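Local coordinates for DUF6844 domain-containing protein (Francisella tularensis subsp. tularensis, PDB 4QVR), which is of unknown function but appears to carry a signal sequence and is probably exported from the cytoplasm, at residues 207-216 against 227-235; 365-376 against 412-421. All blocks are in the same frame, centred on the assembly; numbering follows the deposited sequence. Where two conformers were deposited one is given.

Contact 1 of 2, residues 207-216 against 227-235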
loop_
_atom_site.group_PDB
_atom_site.type_symbol
_atom_site.label_atom_id
_atom_site.label_comp_id
_atom_site.label_asym_id
_atom_site.label_seq_id
_atom_site.Cartn_x
_atom_site.Cartn_y
_atom_site.Cartn_z
ATOM N N LEU A 207 9.341 0.519 -39.977
ATOM C CA LEU A 207 9.964 1.005 -38.733
ATOM C C LEU A 207 9.311 2.313 -38.361
ATOM O O LEU A 207 8.845 2.472 -37.259
ATOM C CB LEU A 207 11.464 1.255 -38.874
ATOM C CG LEU A 207 12.430 0.121 -38.601
ATOM C CD1 LEU A 207 13.832 0.542 -39.003
ATOM C CD2 LEU A 207 12.380 -0.243 -37.125
ATOM N N ASP A 208 9.292 3.253 -39.300
ATOM C CA ASP A 208 8.667 4.566 -39.061
ATOM C C ASP A 208 7.251 4.426 -38.521
ATOM O O ASP A 208 6.866 5.170 -37.650
ATOM C CB ASP A 208 8.623 5.410 -40.346
ATOM C CG ASP A 208 10.017 5.765 -40.882
ATOM O OD1 ASP A 208 10.996 5.781 -40.101
ATOM O OD2 ASP A 208 10.119 6.051 -42.098
ATOM N N ASN A 209 6.456 3.510 -39.073
ATOM C CA ASN A 209 5.102 3.308 -38.574
ATOM C C ASN A 209 5.131 2.871 -37.093
ATOM O O ASN A 209 4.329 3.327 -36.273
ATOM C CB ASN A 209 4.336 2.261 -39.396
ATOM C CG ASN A 209 3.824 2.786 -40.741
ATOM O OD1 ASN A 209 4.194 3.871 -41.222
ATOM N ND2 ASN A 209 2.952 1.993 -41.356
ATOM N N GLN A 210 6.052 1.983 -36.759
ATOM C CA GLN A 210 6.159 1.505 -35.383
ATOM C C GLN A 210 6.592 2.612 -34.445
ATOM O O GLN A 210 6.137 2.680 -33.311
ATOM C CB GLN A 210 7.134 0.356 -35.300
ATOM C CG GLN A 210 6.648 -0.903 -35.980
ATOM C CD GLN A 210 7.648 -2.015 -35.817
ATOM O OE1 GLN A 210 7.537 -2.830 -34.897
ATOM N NE2 GLN A 210 8.678 -2.001 -36.632
ATOM N N LEU A 211 7.505 3.462 -34.891
ATOM C CA LEU A 211 7.896 4.591 -34.057
ATOM C C LEU A 211 6.695 5.499 -33.816
ATOM O O LEU A 211 6.439 5.881 -32.701
ATOM C CB LEU A 211 9.004 5.410 -34.689
ATOM C CG LEU A 211 10.387 4.778 -34.816
ATOM C CD1 LEU A 211 11.289 5.722 -35.604
ATOM C CD2 LEU A 211 10.993 4.488 -33.458
ATOM N N LYS A 212 5.973 5.847 -34.871
ATOM C CA LYS A 212 4.826 6.727 -34.726
ATOM C C LYS A 212 3.771 6.117 -33.857
ATOM O O LYS A 212 3.072 6.823 -33.148
ATOM C CB LYS A 212 4.208 7.066 -36.069
ATOM C CG LYS A 212 5.030 7.976 -36.951
ATOM C CD LYS A 212 4.334 8.139 -38.297
ATOM C CE LYS A 212 5.123 8.994 -39.272
ATOM N NZ LYS A 212 4.490 9.000 -40.625
ATOM N N GLU A 213 3.605 4.806 -33.932
ATOM C CA GLU A 213 2.611 4.154 -33.088
ATOM C C GLU A 213 2.901 4.428 -31.605
ATOM O O GLU A 213 1.984 4.616 -30.795
ATOM C CB GLU A 213 2.612 2.661 -33.355
ATOM C CG GLU A 213 1.633 1.865 -32.509
ATOM C CD GLU A 213 1.733 0.373 -32.784
ATOM O OE1 GLU A 213 1.049 -0.381 -32.075
ATOM O OE2 GLU A 213 2.499 -0.048 -33.700
ATOM N N GLN A 214 4.189 4.459 -31.274
ATOM C CA GLN A 214 4.661 4.697 -29.915
ATOM C C GLN A 214 4.779 6.185 -29.612
ATOM O O GLN A 214 5.274 6.555 -28.558
ATOM C CB GLN A 214 6.032 4.011 -29.684
ATOM C CG GLN A 214 6.037 2.507 -29.972
ATOM C CD GLN A 214 5.036 1.724 -29.124
ATOM O OE1 GLN A 214 4.190 0.971 -29.645
ATOM N NE2 GLN A 214 5.104 1.917 -27.818
ATOM N N GLY A 215 4.313 7.045 -30.511
ATOM C CA GLY A 215 4.387 8.489 -30.279
ATOM C C GLY A 215 5.698 9.170 -30.640
ATOM O O GLY A 215 5.815 10.388 -30.516
ATOM N N LEU A 216 6.682 8.402 -31.097
ATOM C CA LEU A 216 7.978 8.971 -31.482
ATOM C C LEU A 216 7.943 9.572 -32.888
ATOM O O LEU A 216 7.096 9.203 -33.714
ATOM C CB LEU A 216 9.055 7.887 -31.421
ATOM C CG LEU A 216 9.289 7.271 -30.038
ATOM C CD1 LEU A 216 10.148 6.017 -30.132
ATOM C CD2 LEU A 216 9.896 8.301 -29.098
ATOM N N LYS A 227 16.821 4.405 -35.103
ATOM C CA LYS A 227 15.386 4.193 -34.997
ATOM C C LYS A 227 15.105 2.853 -34.335
ATOM O O LYS A 227 14.223 2.752 -33.484
ATOM C CB LYS A 227 14.712 4.242 -36.374
ATOM C CG LYS A 227 14.703 5.627 -37.005
ATOM C CD LYS A 227 14.161 5.602 -38.429
ATOM C CE LYS A 227 14.084 7.005 -38.999
ATOM N NZ LYS A 227 13.556 7.028 -40.385
ATOM N N LYS A 228 15.841 1.824 -34.737
ATOM C CA LYS A 228 15.657 0.485 -34.168
ATOM C C LYS A 228 15.892 0.430 -32.653
ATOM O O LYS A 228 15.162 -0.263 -31.943
ATOM C CB LYS A 228 16.571 -0.538 -34.862
ATOM C CG LYS A 228 16.201 -0.823 -36.314
ATOM C CD LYS A 228 17.308 -1.584 -37.028
ATOM C CE LYS A 228 17.027 -1.749 -38.509
ATOM N NZ LYS A 228 18.176 -2.421 -39.174
ATOM N N LYS A 229 16.889 1.164 -32.160
ATOM C CA LYS A 229 17.205 1.133 -30.724
ATOM C C LYS A 229 16.230 1.955 -29.898
ATOM O O LYS A 229 15.891 1.578 -28.787
ATOM C CB LYS A 229 18.643 1.592 -30.442
ATOM C CG LYS A 229 18.930 3.073 -30.650
ATOM C CD LYS A 229 20.397 3.375 -30.338
ATOM C CE LYS A 229 20.758 4.826 -30.627
ATOM N NZ LYS A 229 22.219 5.100 -30.491
ATOM N N ALA A 230 15.795 3.087 -30.441
ATOM C CA ALA A 230 14.848 3.944 -29.742
ATOM C C ALA A 230 13.569 3.170 -29.548
ATOM O O ALA A 230 12.876 3.348 -28.548
ATOM C CB ALA A 230 14.577 5.205 -30.534
ATOM N N LEU A 231 13.301 2.286 -30.507
ATOM C CA LEU A 231 12.125 1.439 -30.524
ATOM C C LEU A 231 12.218 0.280 -29.542
ATOM O O LEU A 231 11.278 0.058 -28.770
ATOM C CB LEU A 231 11.932 0.899 -31.930
ATOM C CG LEU A 231 10.667 0.135 -32.270
ATOM C CD1 LEU A 231 9.437 0.997 -31.989
ATOM C CD2 LEU A 231 10.724 -0.263 -33.746
ATOM N N LEU A 232 13.332 -0.456 -29.564
ATOM C CA LEU A 232 13.512 -1.590 -28.639
ATOM C C LEU A 232 13.542 -1.039 -27.225
ATOM O O LEU A 232 13.021 -1.655 -26.302
ATOM C CB LEU A 232 14.803 -2.383 -28.914
ATOM C CG LEU A 232 16.121 -1.933 -28.273
ATOM C CD1 LEU A 232 16.075 -2.113 -26.765
ATOM C CD2 LEU A 232 17.288 -2.734 -28.823
ATOM N N SER A 233 14.145 0.138 -27.073
ATOM C CA SER A 233 14.220 0.814 -25.774
ATOM C C SER A 233 12.825 1.128 -25.245
ATOM O O SER A 233 12.535 0.925 -24.056
ATOM C CB SER A 233 15.001 2.108 -25.902
ATOM O OG SER A 233 14.838 2.879 -24.741
ATOM N N GLN A 234 11.965 1.649 -26.117
ATOM C CA GLN A 234 10.588 1.916 -25.729
ATOM C C GLN A 234 9.930 0.643 -25.270
ATOM O O GLN A 234 9.255 0.645 -24.248
ATOM C CB GLN A 234 9.756 2.530 -26.852
ATOM C CG GLN A 234 9.722 4.039 -26.828
ATOM C CD GLN A 234 8.847 4.576 -25.714
ATOM O OE1 GLN A 234 7.840 3.968 -25.348
ATOM N NE2 GLN A 234 9.213 5.735 -25.186
ATOM N N GLN A 235 10.138 -0.443 -26.009
ATOM C CA GLN A 235 9.533 -1.718 -25.649
ATOM C C GLN A 235 10.056 -2.302 -24.322
ATOM O O GLN A 235 9.271 -2.853 -23.555
ATOM C CB GLN A 235 9.616 -2.685 -26.813
ATOM C CG GLN A 235 8.681 -2.238 -27.941
ATOM C CD GLN A 235 9.060 -2.784 -29.303
ATOM O OE1 GLN A 235 10.218 -3.119 -29.550
ATOM N NE2 GLN A 235 8.090 -2.836 -30.214
#
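The amide of Q210 is approached by CD2 of L231, which lies 3.9 Å from NE2, while the carboxylate of D208 is met through the syn lone pair of OD1, where K227 NZ donates a salt-bridge hydrogen bond of 2.9 Å. K227 gets there as a fully extended chain, and its methylenes lie across L211, whose CD1 sits 3.7 Å from K227 CG. The other methyl of L211, CD2, faces the K227 carbonyl oxygen and CB of L231. L231 forms the middle of the interface: with CG anti to the backbone N (chi1 -172°) it sends CD2 to L207 CD2 at 3.8 Å and CD1 to the Q210 carbonyl. Beyond it, L207 CD1 crosses the aliphatic part of K228. G215, at positive phi, is the C' residue of a Schellman motif closing helix 203-213, and L216 just after it turns CD1 onto Q234 CG. The two helical segments run in roughly the same direction, 39° apart with axes 10.2 Å apart at closest approach, so the linker returns the chain to start the second helix beside the first. The intervening loop adds F221 against K227 and A230, and P218 against D208, where helix 203-213 lies beside the early turns of the long helix 224-246.

Contact 2 of 2, residues 365-376 against 412-421; sequences VTLIAGQMSTQE and YYKTKANLDI
T366 and Y413 bring the backbones closest, 6.7 Å between CA atoms, where the last turns of helix 349-370 meet the C-terminal end of helix 402-415. The methyl CG2 of T366 stands over the centre of the Y413 ring, a CH-pi contact of 4.2 Å to the centroid, while A369 CB and G370 N lie at the edge of the same ring. Y413 OH hydrogen-bonds Q150 and receives a further bond from a water that also donates to T366 O. Beside it, Y412 donates through OH to A369 O at 2.9 Å, with the donor tilted 21° out of the carbonyl plane. CG of Y412 is anti to the backbone N (chi1 170°), which carries the ring toward the helix end. K416 NZ is gripped by three acceptors: the syn lone pair of E376 OE1 in a 2.9 Å salt bridge, Y412 OH at 3.1 Å, and a second water that donates to I368 O. Between the two helices of 365-376 the chain makes an inverse gamma turn centred on Q371, and S373 then N-caps helix 374-385, accepting from E376 N. This break carries E376 on to K416 and leaves selenomethionine 372 in an oblique Met-aromatic contact with Y412, SE lying 5.1 Å from the ring centroid. The chain leaving helix 402-415 runs back along an adjacent face of helix 349-370, where poorly ordered L419 rests its CD1 on I368 CG2. There I421 and I368 meet tip to tip, CD1 to CD1 at a tight 3.5 Å, and both side chains also touch W448 of strand 440-448.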
loop_
_atom_site.group_PDB
_atom_site.type_symbol
_atom_site.label_atom_id
_atom_site.label_comp_id
_atom_site.label_asym_id
_atom_site.label_seq_id
_atom_site.Cartn_x
_atom_site.Cartn_y
_atom_site.Cartn_z
ATOM N N VAL A 365 -11.161 -1.359 -1.126
ATOM C CA VAL A 365 -11.380 -0.900 -2.499
ATOM C C VAL A 365 -10.049 -0.617 -3.196
ATOM O O VAL A 365 -9.826 -1.042 -4.315
ATOM C CB VAL A 365 -12.280 0.348 -2.533
ATOM C CG1 VAL A 365 -12.277 0.995 -3.925
ATOM C CG2 VAL A 365 -13.709 -0.009 -2.094
ATOM N N THR A 366 -9.152 0.069 -2.506
ATOM C CA THR A 366 -7.841 0.361 -3.034
ATOM C C THR A 366 -6.999 -0.920 -3.310
ATOM O O THR A 366 -6.214 -1.007 -4.275
ATOM C CB THR A 366 -7.112 1.246 -2.004
ATOM O OG1 THR A 366 -7.884 2.435 -1.811
ATOM C CG2 THR A 366 -5.744 1.608 -2.480
ATOM N N LEU A 367 -7.145 -1.894 -2.433
ATOM C CA LEU A 367 -6.452 -3.165 -2.570
ATOM C C LEU A 367 -6.887 -3.869 -3.848
ATOM O O LEU A 367 -6.091 -4.326 -4.639
ATOM C CB LEU A 367 -6.814 -4.071 -1.392
ATOM C CG LEU A 367 -6.296 -5.504 -1.468
ATOM C CD1 LEU A 367 -4.770 -5.463 -1.499
ATOM C CD2 LEU A 367 -6.831 -6.307 -0.289
ATOM N N ILE A 368 -8.180 -3.948 -4.017
ATOM C CA ILE A 368 -8.763 -4.630 -5.162
ATOM C C ILE A 368 -8.406 -3.928 -6.467
ATOM O O ILE A 368 -8.043 -4.586 -7.440
ATOM C CB ILE A 368 -10.267 -4.786 -4.936
ATOM C CG1 ILE A 368 -10.473 -5.732 -3.749
ATOM C CG2 ILE A 368 -10.956 -5.339 -6.179
ATOM C CD1 ILE A 368 -11.877 -5.753 -3.210
ATOM N N ALA A 369 -8.437 -2.595 -6.463
ATOM C CA ALA A 369 -8.061 -1.820 -7.638
ATOM C C ALA A 369 -6.621 -2.102 -8.029
ATOM O O ALA A 369 -6.291 -2.154 -9.222
ATOM C CB ALA A 369 -8.231 -0.334 -7.376
ATOM N N GLY A 370 -5.761 -2.289 -7.026
ATOM C CA GLY A 370 -4.325 -2.543 -7.271
ATOM C C GLY A 370 -4.019 -3.866 -7.953
ATOM O O GLY A 370 -2.938 -4.063 -8.486
ATOM N N GLN A 371 -4.982 -4.773 -7.919
ATOM C CA GLN A 371 -4.867 -6.088 -8.527
ATOM C C GLN A 371 -5.503 -5.983 -9.882
ATOM O O GLN A 371 -6.511 -6.614 -10.155
ATOM C CB GLN A 371 -5.591 -7.103 -7.637
ATOM C CG GLN A 371 -5.049 -7.068 -6.206
ATOM C CD GLN A 371 -5.720 -8.058 -5.277
ATOM O OE1 GLN A 371 -6.716 -8.673 -5.619
ATOM N NE2 GLN A 371 -5.165 -8.206 -4.082
HETATM N N MSE A 372 -4.904 -5.157 -10.724
HETATM C CA MSE A 372 -5.432 -4.873 -12.063
HETATM C C MSE A 372 -5.124 -5.890 -13.120
HETATM O O MSE A 372 -4.164 -6.660 -13.010
HETATM C CB MSE A 372 -4.806 -3.572 -12.544
HETATM C CG MSE A 372 -3.313 -3.726 -12.823
HETATM SE SE MSE A 372 -2.571 -1.917 -12.994
HETATM C CE MSE A 372 -2.343 -1.492 -11.085
ATOM N N SER A 373 -5.913 -5.856 -14.189
ATOM C CA SER A 373 -5.718 -6.780 -15.297
ATOM C C SER A 373 -4.404 -6.473 -15.993
ATOM O O SER A 373 -3.808 -5.409 -15.782
ATOM C CB SER A 373 -6.855 -6.668 -16.312
ATOM O OG SER A 373 -6.895 -5.367 -16.869
ATOM N N THR A 374 -3.963 -7.408 -16.827
ATOM C CA THR A 374 -2.735 -7.251 -17.595
ATOM C C THR A 374 -2.865 -6.101 -18.599
ATOM O O THR A 374 -1.892 -5.387 -18.872
ATOM C CB THR A 374 -2.407 -8.544 -18.334
ATOM O OG1 THR A 374 -3.587 -8.997 -18.998
ATOM C CG2 THR A 374 -1.964 -9.610 -17.347
ATOM N N GLN A 375 -4.067 -5.911 -19.132
ATOM C CA GLN A 375 -4.293 -4.851 -20.093
ATOM C C GLN A 375 -4.271 -3.495 -19.375
ATOM O O GLN A 375 -3.739 -2.523 -19.901
ATOM C CB GLN A 375 -5.619 -5.062 -20.841
ATOM C CG GLN A 375 -5.619 -4.480 -22.254
ATOM C CD GLN A 375 -5.392 -2.980 -22.289
ATOM O OE1 GLN A 375 -6.134 -2.214 -21.668
ATOM N NE2 GLN A 375 -4.376 -2.548 -23.037
ATOM N N GLU A 376 -4.840 -3.425 -18.174
ATOM C CA GLU A 376 -4.837 -2.164 -17.400
ATOM C C GLU A 376 -3.422 -1.756 -17.013
ATOM O O GLU A 376 -3.115 -0.573 -16.938
ATOM C CB GLU A 376 -5.741 -2.246 -16.165
ATOM C CG GLU A 376 -7.229 -2.167 -16.499
ATOM C CD GLU A 376 -8.141 -2.172 -15.275
ATOM O OE1 GLU A 376 -7.824 -2.856 -14.277
ATOM O OE2 GLU A 376 -9.199 -1.500 -15.327
ATOM N N TYR A 412 -5.174 6.750 -11.195
ATOM C CA TYR A 412 -5.867 5.485 -11.432
ATOM C C TYR A 412 -6.736 5.063 -10.266
ATOM O O TYR A 412 -7.825 4.556 -10.482
ATOM C CB TYR A 412 -4.862 4.383 -11.748
ATOM C CG TYR A 412 -5.427 2.979 -11.769
ATOM C CD1 TYR A 412 -6.092 2.483 -12.895
ATOM C CD2 TYR A 412 -5.268 2.131 -10.670
ATOM C CE1 TYR A 412 -6.601 1.188 -12.917
ATOM C CE2 TYR A 412 -5.763 0.838 -10.678
ATOM C CZ TYR A 412 -6.425 0.364 -11.799
ATOM O OH TYR A 412 -6.928 -0.926 -11.801
ATOM N N TYR A 413 -6.276 5.257 -9.036
ATOM C CA TYR A 413 -7.103 4.867 -7.910
ATOM C C TYR A 413 -8.322 5.779 -7.784
ATOM O O TYR A 413 -9.429 5.299 -7.551
ATOM C CB TYR A 413 -6.329 4.811 -6.584
ATOM C CG TYR A 413 -5.318 3.683 -6.478
ATOM C CD1 TYR A 413 -5.697 2.359 -6.668
ATOM C CD2 TYR A 413 -3.996 3.936 -6.107
ATOM C CE1 TYR A 413 -4.769 1.326 -6.558
ATOM C CE2 TYR A 413 -3.068 2.912 -5.977
ATOM C CZ TYR A 413 -3.459 1.607 -6.206
ATOM O OH TYR A 413 -2.539 0.587 -6.092
ATOM N N LYS A 414 -8.133 7.085 -7.962
ATOM C CA LYS A 414 -9.256 8.025 -7.855
ATOM C C LYS A 414 -10.312 7.780 -8.922
ATOM O O LYS A 414 -11.484 7.894 -8.633
ATOM C CB LYS A 414 -8.782 9.489 -7.885
ATOM C CG LYS A 414 -7.976 9.897 -6.646
ATOM C CD LYS A 414 -7.480 11.342 -6.686
ATOM C CE LYS A 414 -8.620 12.347 -6.618
ATOM N NZ LYS A 414 -8.141 13.755 -6.678
ATOM N N THR A 415 -9.905 7.409 -10.136
ATOM C CA THR A 415 -10.869 7.173 -11.226
ATOM C C THR A 415 -11.458 5.760 -11.321
ATOM O O THR A 415 -12.565 5.614 -11.811
ATOM C CB THR A 415 -10.297 7.534 -12.628
ATOM O OG1 THR A 415 -9.213 6.663 -12.966
ATOM C CG2 THR A 415 -9.832 8.984 -12.676
ATOM N N LYS A 416 -10.762 4.721 -10.863
ATOM C CA LYS A 416 -11.319 3.370 -11.009
ATOM C C LYS A 416 -12.674 3.237 -10.327
ATOM O O LYS A 416 -12.884 3.737 -9.220
ATOM C CB LYS A 416 -10.371 2.255 -10.545
ATOM C CG LYS A 416 -10.950 0.885 -10.881
ATOM C CD LYS A 416 -9.922 -0.217 -11.043
ATOM C CE LYS A 416 -10.552 -1.442 -11.715
ATOM N NZ LYS A 416 -9.581 -2.539 -12.005
ATOM N N ALA A 417 -13.573 2.541 -11.016
ATOM C CA ALA A 417 -14.941 2.344 -10.573
ATOM C C ALA A 417 -15.091 1.418 -9.372
ATOM O O ALA A 417 -14.277 0.526 -9.130
ATOM C CB ALA A 417 -15.788 1.833 -11.733
ATOM N N ASN A 418 -16.167 1.654 -8.633
ATOM C CA ASN A 418 -16.516 0.879 -7.451
ATOM C C ASN A 418 -16.932 -0.558 -7.769
ATOM O O ASN A 418 -17.007 -0.958 -8.929
ATOM C CB ASN A 418 -17.640 1.591 -6.675
ATOM C CG ASN A 418 -18.781 2.064 -7.570
ATOM O OD1 ASN A 418 -18.785 1.836 -8.784
ATOM N ND2 ASN A 418 -19.751 2.747 -6.969
ATOM N N LEU A 419 -17.181 -1.329 -6.717
ATOM C CA LEU A 419 -17.612 -2.718 -6.837
ATOM C C LEU A 419 -18.016 -3.208 -5.447
ATOM O O LEU A 419 -17.226 -3.854 -4.761
ATOM C CB LEU A 419 -16.498 -3.588 -7.446
ATOM C CG LEU A 419 -15.103 -3.683 -6.791
ATOM C CD1 LEU A 419 -14.238 -4.614 -7.628
ATOM C CD2 LEU A 419 -14.402 -2.340 -6.621
ATOM N N ASP A 420 -19.243 -2.886 -5.031
ATOM C CA ASP A 420 -19.715 -3.240 -3.680
ATOM C C ASP A 420 -19.055 -4.516 -3.141
ATOM O O ASP A 420 -19.175 -5.594 -3.730
ATOM C CB ASP A 420 -21.263 -3.248 -3.559
ATOM C CG ASP A 420 -21.962 -3.995 -4.689
ATOM O OD1 ASP A 420 -21.285 -4.642 -5.515
ATOM O OD2 ASP A 420 -23.209 -3.916 -4.748
ATOM N N ILE A 421 -18.339 -4.359 -2.026
ATOM C CA ILE A 421 -17.630 -5.457 -1.380
ATOM C C ILE A 421 -18.650 -6.260 -0.594
ATOM O O ILE A 421 -19.391 -5.698 0.208
ATOM C CB ILE A 421 -16.553 -4.964 -0.369
ATOM C CG1 ILE A 421 -15.655 -3.844 -0.937
ATOM C CG2 ILE A 421 -15.707 -6.137 0.109
ATOM C CD1 ILE A 421 -14.802 -4.238 -2.121
HETATM O O HOH W 1 -3.524 -1.013 -3.713
HETATM O O HOH W 2 -9.327 -4.553 -9.954
#

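In the fold
Both contacts bury few residues completely and count as surface contacts, yet their places differ: the centre of contact 2 lies about 13 Å from that of the chain, and the centre of contact 1 about 34 Å. Their centres are about 30 Å apart, their nearest atoms about 11 Å, and they share no helix. Contact 1 joins helices close in sequence, 203-213 and 224-246, by leucines packed on one another and on lysine methylenes, with one salt bridge across the pair. Contact 2, opening later in the chain, joins more distant elements and relies more on polar chemistry, with tyrosines, a lysine and two waters serving a helix end, before turning apolar where it approaches the four-stranded sheet.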